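PDB 2RK9: Glyoxalase/bleomycin resistance protein/dioxygenase from Vibrio splendidus, which is of unknown specific function but belongs to the glyoxalase/bleomycin resistance protein/dioxygenase superfamily, whose members include metal-dependent enzymes and antibiotic-binding resistance proteins. Local coordinates for residues 76-87 with 127-135; 98-106 with 116-124. The protein carries 1 engineered substitution. All coordinates share one frame; numbering follows the deposited sequence.

Contact 1 of 2, residues 76-87 with 127-135; sequences NFQWDVIDIEPL and GYLFRFCQD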
loop_
_atom_site.group_PDB
_atom_site.type_symbol
_atom_site.label_atom_id
_atom_site.label_comp_id
_atom_site.label_asym_id
_atom_site.label_seq_id
_atom_site.Cartn_x
_atom_site.Cartn_y
_atom_site.Cartn_z
ATOM N N ASN B 76 7.177 1.067 0.670
ATOM C CA ASN B 76 7.175 2.517 0.721
ATOM C C ASN B 76 5.863 2.911 0.047
ATOM O O ASN B 76 5.628 2.565 -1.110
ATOM C CB ASN B 76 8.378 3.086 -0.035
ATOM C CG ASN B 76 8.297 4.581 -0.207
ATOM O OD1 ASN B 76 8.102 5.319 0.757
ATOM N ND2 ASN B 76 8.451 5.044 -1.448
ATOM N N PHE B 77 4.994 3.591 0.790
ATOM C CA PHE B 77 3.698 4.013 0.262
ATOM C C PHE B 77 3.793 5.389 -0.394
ATOM O O PHE B 77 3.926 6.388 0.302
ATOM C CB PHE B 77 2.666 4.072 1.395
ATOM C CG PHE B 77 2.369 2.735 2.024
ATOM C CD1 PHE B 77 1.572 1.800 1.367
ATOM C CD2 PHE B 77 2.893 2.407 3.273
ATOM C CE1 PHE B 77 1.301 0.557 1.942
ATOM C CE2 PHE B 77 2.630 1.164 3.858
ATOM C CZ PHE B 77 1.828 0.236 3.185
ATOM N N GLN B 78 3.745 5.437 -1.724
ATOM C CA GLN B 78 3.792 6.718 -2.426
ATOM C C GLN B 78 2.364 7.232 -2.359
ATOM O O GLN B 78 1.485 6.762 -3.080
ATOM C CB GLN B 78 4.230 6.545 -3.876
ATOM C CG GLN B 78 4.144 7.838 -4.678
ATOM C CD GLN B 78 4.670 7.683 -6.090
ATOM O OE1 GLN B 78 5.879 7.621 -6.309
ATOM N NE2 GLN B 78 3.759 7.606 -7.060
ATOM N N TRP B 79 2.163 8.222 -1.497
ATOM C CA TRP B 79 0.850 8.775 -1.213
ATOM C C TRP B 79 0.616 10.194 -1.718
ATOM O O TRP B 79 1.244 11.139 -1.232
ATOM C CB TRP B 79 0.666 8.721 0.302
ATOM C CG TRP B 79 -0.705 9.005 0.789
ATOM C CD1 TRP B 79 -1.354 10.199 0.751
ATOM C CD2 TRP B 79 -1.594 8.078 1.420
ATOM N NE1 TRP B 79 -2.601 10.078 1.324
ATOM C CE2 TRP B 79 -2.773 8.784 1.741
ATOM C CE3 TRP B 79 -1.511 6.715 1.743
ATOM C CZ2 TRP B 79 -3.862 8.180 2.370
ATOM C CZ3 TRP B 79 -2.600 6.113 2.371
ATOM C CH2 TRP B 79 -3.758 6.847 2.674
ATOM N N ASP B 80 -0.299 10.344 -2.676
ATOM C CA ASP B 80 -0.603 11.661 -3.238
ATOM C C ASP B 80 -1.386 12.533 -2.273
ATOM O O ASP B 80 -2.395 12.105 -1.720
ATOM C CB ASP B 80 -1.416 11.544 -4.531
ATOM C CG ASP B 80 -0.704 10.766 -5.610
ATOM O OD1 ASP B 80 0.544 10.796 -5.657
ATOM O OD2 ASP B 80 -1.401 10.132 -6.428
ATOM N N VAL B 81 -0.915 13.762 -2.084
ATOM C CA VAL B 81 -1.575 14.723 -1.203
ATOM C C VAL B 81 -1.933 15.979 -1.999
ATOM O O VAL B 81 -1.331 16.258 -3.033
ATOM C CB VAL B 81 -0.673 15.106 -0.019
ATOM C CG1 VAL B 81 -0.456 13.893 0.886
ATOM C CG2 VAL B 81 0.657 15.612 -0.535
ATOM N N ILE B 82 -2.924 16.724 -1.523
ATOM C CA ILE B 82 -3.368 17.937 -2.212
ATOM C C ILE B 82 -2.489 19.146 -1.908
ATOM O O ILE B 82 -2.134 19.913 -2.811
ATOM C CB ILE B 82 -4.823 18.295 -1.816
ATOM C CG1 ILE B 82 -5.774 17.187 -2.262
ATOM C CG2 ILE B 82 -5.244 19.597 -2.474
ATOM C CD1 ILE B 82 -7.231 17.442 -1.904
ATOM N N ASP B 83 -2.136 19.314 -0.637
ATOM C CA ASP B 83 -1.335 20.459 -0.204
ATOM C C ASP B 83 -0.257 19.966 0.761
ATOM O O ASP B 83 -0.464 19.947 1.971
ATOM C CB ASP B 83 -2.243 21.456 0.515
ATOM C CG ASP B 83 -2.006 22.880 0.086
ATOM O OD1 ASP B 83 -0.835 23.260 -0.136
ATOM O OD2 ASP B 83 -3.003 23.625 -0.015
ATOM N N ILE B 84 0.901 19.597 0.217
ATOM C CA ILE B 84 1.991 19.054 1.019
ATOM C C ILE B 84 2.659 20.015 2.008
ATOM O O ILE B 84 3.125 19.590 3.064
ATOM C CB ILE B 84 3.056 18.413 0.097
ATOM C CG1 ILE B 84 3.884 17.394 0.882
ATOM C CG2 ILE B 84 3.957 19.480 -0.490
ATOM C CD1 ILE B 84 4.792 16.544 -0.005
ATOM N N GLU B 85 2.696 21.303 1.686
ATOM C CA GLU B 85 3.317 22.280 2.573
ATOM C C GLU B 85 2.720 22.306 3.983
ATOM O O GLU B 85 3.448 22.162 4.968
ATOM C CB GLU B 85 3.247 23.680 1.955
ATOM C CG GLU B 85 4.241 23.905 0.828
ATOM C CD GLU B 85 5.667 23.697 1.279
ATOM O OE1 GLU B 85 5.963 23.997 2.458
ATOM O OE2 GLU B 85 6.503 23.248 0.461
ATOM N N PRO B 86 1.393 22.496 4.106
ATOM C CA PRO B 86 0.844 22.515 5.467
ATOM C C PRO B 86 0.986 21.171 6.184
ATOM O O PRO B 86 1.138 21.119 7.399
ATOM C CB PRO B 86 -0.613 22.932 5.256
ATOM C CG PRO B 86 -0.915 22.510 3.846
ATOM C CD PRO B 86 0.360 22.838 3.112
ATOM N N LEU B 87 0.934 20.085 5.427
ATOM C CA LEU B 87 1.095 18.764 6.023
ATOM C C LEU B 87 2.496 18.650 6.626
ATOM O O LEU B 87 2.651 18.293 7.793
ATOM C CB LEU B 87 0.902 17.675 4.965
ATOM C CG LEU B 87 1.243 16.231 5.353
ATOM C CD1 LEU B 87 0.467 15.804 6.587
ATOM C CD2 LEU B 87 0.909 15.319 4.171
ATOM N N GLY B 127 6.359 1.683 12.291
ATOM C CA GLY B 127 7.477 1.457 11.392
ATOM C C GLY B 127 7.203 1.650 9.909
ATOM O O GLY B 127 8.139 1.651 9.116
ATOM N N TYR B 128 5.938 1.813 9.530
ATOM C CA TYR B 128 5.574 1.994 8.119
ATOM C C TYR B 128 6.112 3.291 7.521
ATOM O O TYR B 128 6.077 4.344 8.153
ATOM C CB TYR B 128 4.054 1.964 7.954
ATOM C CG TYR B 128 3.424 0.682 8.430
ATOM C CD1 TYR B 128 3.654 -0.524 7.761
ATOM C CD2 TYR B 128 2.598 0.665 9.554
ATOM C CE1 TYR B 128 3.079 -1.703 8.200
ATOM C CE2 TYR B 128 2.018 -0.516 9.996
ATOM C CZ TYR B 128 2.264 -1.691 9.315
ATOM O OH TYR B 128 1.701 -2.862 9.749
ATOM N N LEU B 129 6.607 3.210 6.290
ATOM C CA LEU B 129 7.144 4.387 5.628
ATOM C C LEU B 129 6.188 4.925 4.577
ATOM O O LEU B 129 5.752 4.191 3.690
ATOM C CB LEU B 129 8.482 4.061 4.974
ATOM C CG LEU B 129 9.633 3.774 5.934
ATOM C CD1 LEU B 129 10.853 3.359 5.127
ATOM C CD2 LEU B 129 9.936 5.021 6.765
ATOM N N PHE B 130 5.864 6.212 4.700
ATOM C CA PHE B 130 4.976 6.900 3.772
ATOM C C PHE B 130 5.753 7.995 3.057
ATOM O O PHE B 130 6.446 8.793 3.694
ATOM C CB PHE B 130 3.807 7.552 4.524
ATOM C CG PHE B 130 2.693 6.603 4.883
ATOM C CD1 PHE B 130 1.455 6.705 4.258
ATOM C CD2 PHE B 130 2.872 5.632 5.859
ATOM C CE1 PHE B 130 0.407 5.848 4.600
ATOM C CE2 PHE B 130 1.840 4.775 6.205
ATOM C CZ PHE B 130 0.600 4.881 5.578
ATOM N N ARG B 131 5.647 8.028 1.736
ATOM C CA ARG B 131 6.305 9.066 0.958
ATOM C C ARG B 131 5.175 9.919 0.400
ATOM O O ARG B 131 4.544 9.553 -0.592
ATOM C CB ARG B 131 7.112 8.470 -0.196
ATOM C CG ARG B 131 7.880 9.509 -0.999
ATOM C CD ARG B 131 8.025 9.088 -2.448
ATOM N NE ARG B 131 8.660 7.779 -2.620
ATOM C CZ ARG B 131 9.974 7.587 -2.700
ATOM N NH1 ARG B 131 10.802 8.619 -2.620
ATOM N NH2 ARG B 131 10.460 6.366 -2.890
ATOM N N PHE B 132 4.899 11.040 1.057
ATOM C CA PHE B 132 3.834 11.930 0.608
ATOM C C PHE B 132 4.340 12.741 -0.574
ATOM O O PHE B 132 5.457 13.259 -0.545
ATOM C CB PHE B 132 3.393 12.832 1.763
ATOM C CG PHE B 132 2.663 12.092 2.847
ATOM C CD1 PHE B 132 1.399 11.567 2.608
ATOM C CD2 PHE B 132 3.257 11.873 4.089
ATOM C CE1 PHE B 132 0.735 10.834 3.585
ATOM C CE2 PHE B 132 2.598 11.139 5.073
ATOM C CZ PHE B 132 1.337 10.617 4.818
ATOM N N CYS B 133 3.516 12.837 -1.614
ATOM C CA CYS B 133 3.899 13.549 -2.827
ATOM C C CYS B 133 2.820 14.489 -3.330
ATOM O O CYS B 133 1.626 14.190 -3.243
ATOM C CB CYS B 133 4.186 12.560 -3.961
ATOM S SG CYS B 133 5.340 11.233 -3.616
ATOM N N GLN B 134 3.252 15.618 -3.881
ATOM C CA GLN B 134 2.331 16.580 -4.467
ATOM C C GLN B 134 2.919 17.009 -5.807
ATOM O O GLN B 134 4.046 17.489 -5.865
ATOM C CB GLN B 134 2.177 17.823 -3.595
ATOM C CG GLN B 134 1.068 18.739 -4.101
ATOM C CD GLN B 134 1.231 20.167 -3.635
ATOM O OE1 GLN B 134 1.446 20.427 -2.454
ATOM N NE2 GLN B 134 1.124 21.108 -4.569
ATOM N N ASP B 135 2.164 16.831 -6.881
ATOM C CA ASP B 135 2.636 17.232 -8.196
ATOM C C ASP B 135 2.479 18.733 -8.370
ATOM O O ASP B 135 1.725 19.379 -7.640
ATOM C CB ASP B 135 1.841 16.519 -9.287
ATOM C CG ASP B 135 2.117 15.041 -9.332
ATOM O OD1 ASP B 135 1.805 14.348 -8.343
ATOM O OD2 ASP B 135 2.653 14.568 -10.352
HETATM O O HOH W 1 -0.707 15.852 -5.969
HETATM O O HOH W 2 1.684 22.520 -0.695
#
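Phe77, Trp79, Phe130 and Phe132 gather into an aromatic cluster on one face of two parallel neighbouring strands, 76-80 and 129-135, in a half of the mixed sheet that follows the βαβββ plan of the superfamily. Five backbone hydrogen bonds zip the strands together, from Phe77 N to Leu129 O (3.1 Å) through to Val81 N to Cys133 O (2.8 Å). Within the cluster, Phe132 turns its edge to the face of the Trp79 five-membered ring, an offset edge-to-face pair with centroids 5.1 Å apart and planes at 70°. Phe130 meets two rings: Phe77 CD2 lies over its face, toward the rim, while Trp79 CE3 comes to its edge, 3.5 Å from Phe130 CE1. The first turn of helix 84-94 folds back over Phe132. Leu87 CD2 sits 4.1 Å from the centroid of the Phe132 ring in a CH-pi contact, and Val81 CG1 presses on Phe132 CD1. Trp79 also meets Phe29 of the second subunit, which places the cluster at the dimer interface. On the other face, Arg131 forms a salt bridge with Glu10. At the strand-to-helix junction the contacts are polar. Gln134, its CG anti to the backbone N (chi1 -172°), stretches its amide to the helix start, and Gln134 OE1 accepts from Ile84 N at 2.8 Å. A water donates to both Gln134 OE1 and Asp83 OD1 and accepts from Glu85 N, 2.9 Å away.

Contact 2 of 2, residues 98-106 with 116-124; sequences SIYLALESK and TQKQFMVQT. Engineered in segment 116-124: Met121 (natural residue Ile).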
loop_
_atom_site.group_PDB
_atom_site.type_symbol
_atom_site.label_atom_id
_atom_site.label_comp_id
_atom_site.label_asym_id
_atom_site.label_seq_id
_atom_site.Cartn_x
_atom_site.Cartn_y
_atom_site.Cartn_z
ATOM N N SER B 98 9.933 11.840 13.479
ATOM C CA SER B 98 9.308 10.851 12.603
ATOM C C SER B 98 9.641 11.100 11.138
ATOM O O SER B 98 9.325 10.285 10.274
ATOM C CB SER B 98 7.787 10.860 12.779
ATOM O OG SER B 98 7.403 10.249 14.001
ATOM N N ILE B 99 10.278 12.231 10.856
ATOM C CA ILE B 99 10.642 12.554 9.489
ATOM C C ILE B 99 11.823 11.700 9.046
ATOM O O ILE B 99 12.869 11.687 9.688
ATOM C CB ILE B 99 10.968 14.053 9.346
ATOM C CG1 ILE B 99 9.722 14.869 9.702
ATOM C CG2 ILE B 99 11.401 14.361 7.919
ATOM C CD1 ILE B 99 9.922 16.368 9.684
ATOM N N TYR B 100 11.621 10.984 7.942
ATOM C CA TYR B 100 12.604 10.072 7.371
ATOM C C TYR B 100 13.368 10.746 6.236
ATOM O O TYR B 100 14.556 10.502 6.031
ATOM C CB TYR B 100 11.860 8.838 6.861
ATOM C CG TYR B 100 12.711 7.775 6.224
ATOM C CD1 TYR B 100 13.273 6.749 6.982
ATOM C CD2 TYR B 100 12.908 7.761 4.843
ATOM C CE1 TYR B 100 14.007 5.723 6.369
ATOM C CE2 TYR B 100 13.634 6.750 4.226
ATOM C CZ TYR B 100 14.180 5.732 4.994
ATOM O OH TYR B 100 14.885 4.729 4.366
ATOM N N LEU B 101 12.661 11.577 5.481
ATOM C CA LEU B 101 13.259 12.322 4.378
ATOM C C LEU B 101 12.623 13.707 4.427
ATOM O O LEU B 101 11.399 13.824 4.431
ATOM C CB LEU B 101 12.946 11.658 3.034
ATOM C CG LEU B 101 13.561 12.357 1.816
ATOM C CD1 LEU B 101 15.027 12.053 1.732
ATOM C CD2 LEU B 101 12.882 11.875 0.550
ATOM N N ALA B 102 13.451 14.750 4.479
ATOM C CA ALA B 102 12.951 16.120 4.550
ATOM C C ALA B 102 12.309 16.565 3.241
ATOM O O ALA B 102 12.631 16.047 2.166
ATOM C CB ALA B 102 14.078 17.070 4.918
ATOM N N LEU B 103 11.401 17.531 3.347
ATOM C CA LEU B 103 10.692 18.061 2.185
ATOM C C LEU B 103 11.668 18.497 1.105
ATOM O O LEU B 103 12.659 19.183 1.375
ATOM C CB LEU B 103 9.821 19.250 2.586
ATOM C CG LEU B 103 8.858 19.772 1.521
ATOM C CD1 LEU B 103 7.810 18.714 1.220
ATOM C CD2 LEU B 103 8.198 21.048 2.033
ATOM N N GLU B 104 11.355 18.114 -0.125
ATOM C CA GLU B 104 12.201 18.428 -1.258
ATOM C C GLU B 104 11.372 18.511 -2.534
ATOM O O GLU B 104 10.328 17.877 -2.652
ATOM C CB GLU B 104 13.246 17.325 -1.429
ATOM C CG GLU B 104 12.609 15.973 -1.742
ATOM C CD GLU B 104 13.608 14.915 -2.164
ATOM O OE1 GLU B 104 14.619 15.269 -2.804
ATOM O OE2 GLU B 104 13.371 13.720 -1.878
ATOM N N SER B 105 11.857 19.294 -3.487
ATOM C CA SER B 105 11.202 19.427 -4.779
ATOM C C SER B 105 12.043 18.618 -5.759
ATOM O O SER B 105 13.170 19.000 -6.058
ATOM C CB SER B 105 11.180 20.887 -5.238
ATOM O OG SER B 105 10.433 21.705 -4.353
ATOM N N LYS B 106 11.506 17.507 -6.250
ATOM C CA LYS B 106 12.222 16.668 -7.207
ATOM C C LYS B 106 11.693 16.940 -8.610
ATOM O O LYS B 106 10.482 16.938 -8.833
ATOM C CB LYS B 106 12.039 15.182 -6.877
ATOM C CG LYS B 106 12.778 14.706 -5.645
ATOM C CD LYS B 106 12.646 13.197 -5.486
ATOM C CE LYS B 106 13.370 12.455 -6.603
ATOM N NZ LYS B 106 13.101 10.981 -6.557
ATOM N N THR B 116 7.887 18.889 -11.801
ATOM C CA THR B 116 8.313 18.832 -10.409
ATOM C C THR B 116 7.290 18.196 -9.477
ATOM O O THR B 116 6.080 18.329 -9.668
ATOM C CB THR B 116 8.619 20.248 -9.879
ATOM O OG1 THR B 116 9.543 20.895 -10.762
ATOM C CG2 THR B 116 9.224 20.181 -8.489
ATOM N N GLN B 117 7.798 17.505 -8.464
ATOM C CA GLN B 117 6.962 16.859 -7.466
ATOM C C GLN B 117 7.607 17.035 -6.097
ATOM O O GLN B 117 8.764 16.659 -5.889
ATOM C CB GLN B 117 6.805 15.371 -7.786
ATOM C CG GLN B 117 5.995 14.609 -6.753
ATOM C CD GLN B 117 5.848 13.143 -7.097
ATOM O OE1 GLN B 117 4.998 12.763 -7.904
ATOM N NE2 GLN B 117 6.682 12.307 -6.489
ATOM N N LYS B 118 6.873 17.640 -5.172
ATOM C CA LYS B 118 7.391 17.833 -3.828
ATOM C C LYS B 118 7.069 16.571 -3.042
ATOM O O LYS B 118 6.013 15.975 -3.238
ATOM C CB LYS B 118 6.725 19.029 -3.153
ATOM C CG LYS B 118 7.132 20.382 -3.704
ATOM C CD LYS B 118 6.442 21.494 -2.931
ATOM C CE LYS B 118 6.890 22.850 -3.414
ATOM N NZ LYS B 118 6.289 23.941 -2.599
ATOM N N GLN B 119 7.983 16.157 -2.171
ATOM C CA GLN B 119 7.759 14.972 -1.354
ATOM C C GLN B 119 8.611 14.960 -0.109
ATOM O O GLN B 119 9.651 15.614 -0.037
ATOM C CB GLN B 119 8.067 13.686 -2.131
ATOM C CG GLN B 119 9.543 13.494 -2.491
ATOM C CD GLN B 119 9.791 12.257 -3.367
ATOM O OE1 GLN B 119 9.289 12.159 -4.490
ATOM N NE2 GLN B 119 10.562 11.311 -2.848
ATOM N N PHE B 120 8.143 14.201 0.872
ATOM C CA PHE B 120 8.871 13.993 2.107
ATOM C C PHE B 120 8.431 12.626 2.603
ATOM O O PHE B 120 7.396 12.115 2.182
ATOM C CB PHE B 120 8.604 15.107 3.136
ATOM C CG PHE B 120 7.299 15.000 3.870
ATOM C CD1 PHE B 120 7.218 14.298 5.070
ATOM C CD2 PHE B 120 6.171 15.668 3.410
ATOM C CE1 PHE B 120 6.029 14.268 5.805
ATOM C CE2 PHE B 120 4.981 15.646 4.131
ATOM C CZ PHE B 120 4.911 14.946 5.333
HETATM N N MSE B 121 9.241 12.008 3.447
HETATM C CA MSE B 121 8.883 10.697 3.961
HETATM C C MSE B 121 8.780 10.706 5.465
HETATM O O MSE B 121 9.535 11.394 6.148
HETATM C CB MSE B 121 9.911 9.648 3.543
HETATM C CG MSE B 121 9.878 9.291 2.069
HETATM SE SE MSE B 121 11.241 8.021 1.612
HETATM C CE MSE B 121 10.480 6.469 2.472
ATOM N N VAL B 122 7.838 9.929 5.979
ATOM C CA VAL B 122 7.648 9.841 7.416
ATOM C C VAL B 122 7.443 8.396 7.817
ATOM O O VAL B 122 6.932 7.595 7.045
ATOM C CB VAL B 122 6.423 10.670 7.882
ATOM C CG1 VAL B 122 5.141 10.069 7.347
ATOM C CG2 VAL B 122 6.387 10.738 9.396
ATOM N N GLN B 123 7.867 8.068 9.026
ATOM C CA GLN B 123 7.693 6.725 9.540
ATOM C C GLN B 123 6.665 6.814 10.649
ATOM O O GLN B 123 6.786 7.649 11.545
ATOM C CB GLN B 123 9.005 6.185 10.105
ATOM C CG GLN B 123 8.841 4.822 10.754
ATOM C CD GLN B 123 10.134 4.282 11.298
ATOM O OE1 GLN B 123 10.783 4.921 12.121
ATOM N NE2 GLN B 123 10.523 3.101 10.840
ATOM N N THR B 124 5.651 5.962 10.578
ATOM C CA THR B 124 4.608 5.942 11.591
ATOM C C THR B 124 5.162 5.194 12.804
ATOM O O THR B 124 6.199 4.535 12.713
ATOM C CB THR B 124 3.353 5.230 11.075
ATOM O OG1 THR B 124 3.589 3.818 11.014
ATOM C CG2 THR B 124 2.998 5.743 9.681
HETATM O O HOH W 3 6.572 7.659 14.373
#
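Strands 102-106 and 116-123 run antiparallel, their axes 4.5 Å apart at closest approach and their directions 161° apart, as the two arms of a beta hairpin at one end of the sheet. The pairing runs on from 102-106 into residues 99-101, where the chain turns a corner and forms a classic beta bulge: Tyr100 and Leu101 both face Met121, and Met121 O accepts from Tyr100 N (2.8 Å) and Leu101 N (3.2 Å), both arriving from the same face of its carbonyl plane. A second one-residue shift lies between Leu101 and Glu104, which pairs with Gln119.

At the bulge, Met121, an engineered residue present as selenomethionine, runs alongside Tyr100 in the same direction. Its SE lies obliquely to the ring, 4.7 Å from the centroid, in a Met-aromatic contact, while its bent end brings CE to 3.6 Å from Tyr100 CE2. Leu101 CB packs on Met121 CB. Farther along, Leu103 CD1 approaches Phe120 CD2; the Phe120 ring also packs edge-to-face with Tyr88 of helix 84-94.

Glu104 and Gln119 extend side by side, with carboxylate and amide planes nearly perpendicular (84°). Both hold CG between the backbone N and the carbonyl carbon. Lys106 passes obliquely over Gln119, its CD 3.7 Å from Gln119 OE1. As modelled, Gln119 OE1 also accepts a long hydrogen bond (3.3 Å) from Gln117 NE2. Lys118 extends away to a salt bridge with Glu85. At the far end, a water joins Ser98 OG, 2.7 Å away, to Gln123 O.

Contact 2 is nested within the loop that contact 1 closes, and their centres lie 7 Å apart. Strands 116-123 and 129-135 are direct neighbours, so the two contacts together give the sheet order 76-80, 129-135, 116-123, 102-106. Probable hydrogen bonds join them from Gln134 N to Lys118 O and from Val122 N to Phe130 O, each 2.9 Å. Between these, Phe132 O packs 3.1 Å from Gln119 CB. The rings of Phe132 and Phe120 also meet, their planes at about 40°, carrying the aromatic packing of contact 1 toward the helix-facing side of contact 2. Helix 84-94 touches both contacts, as does the second subunit.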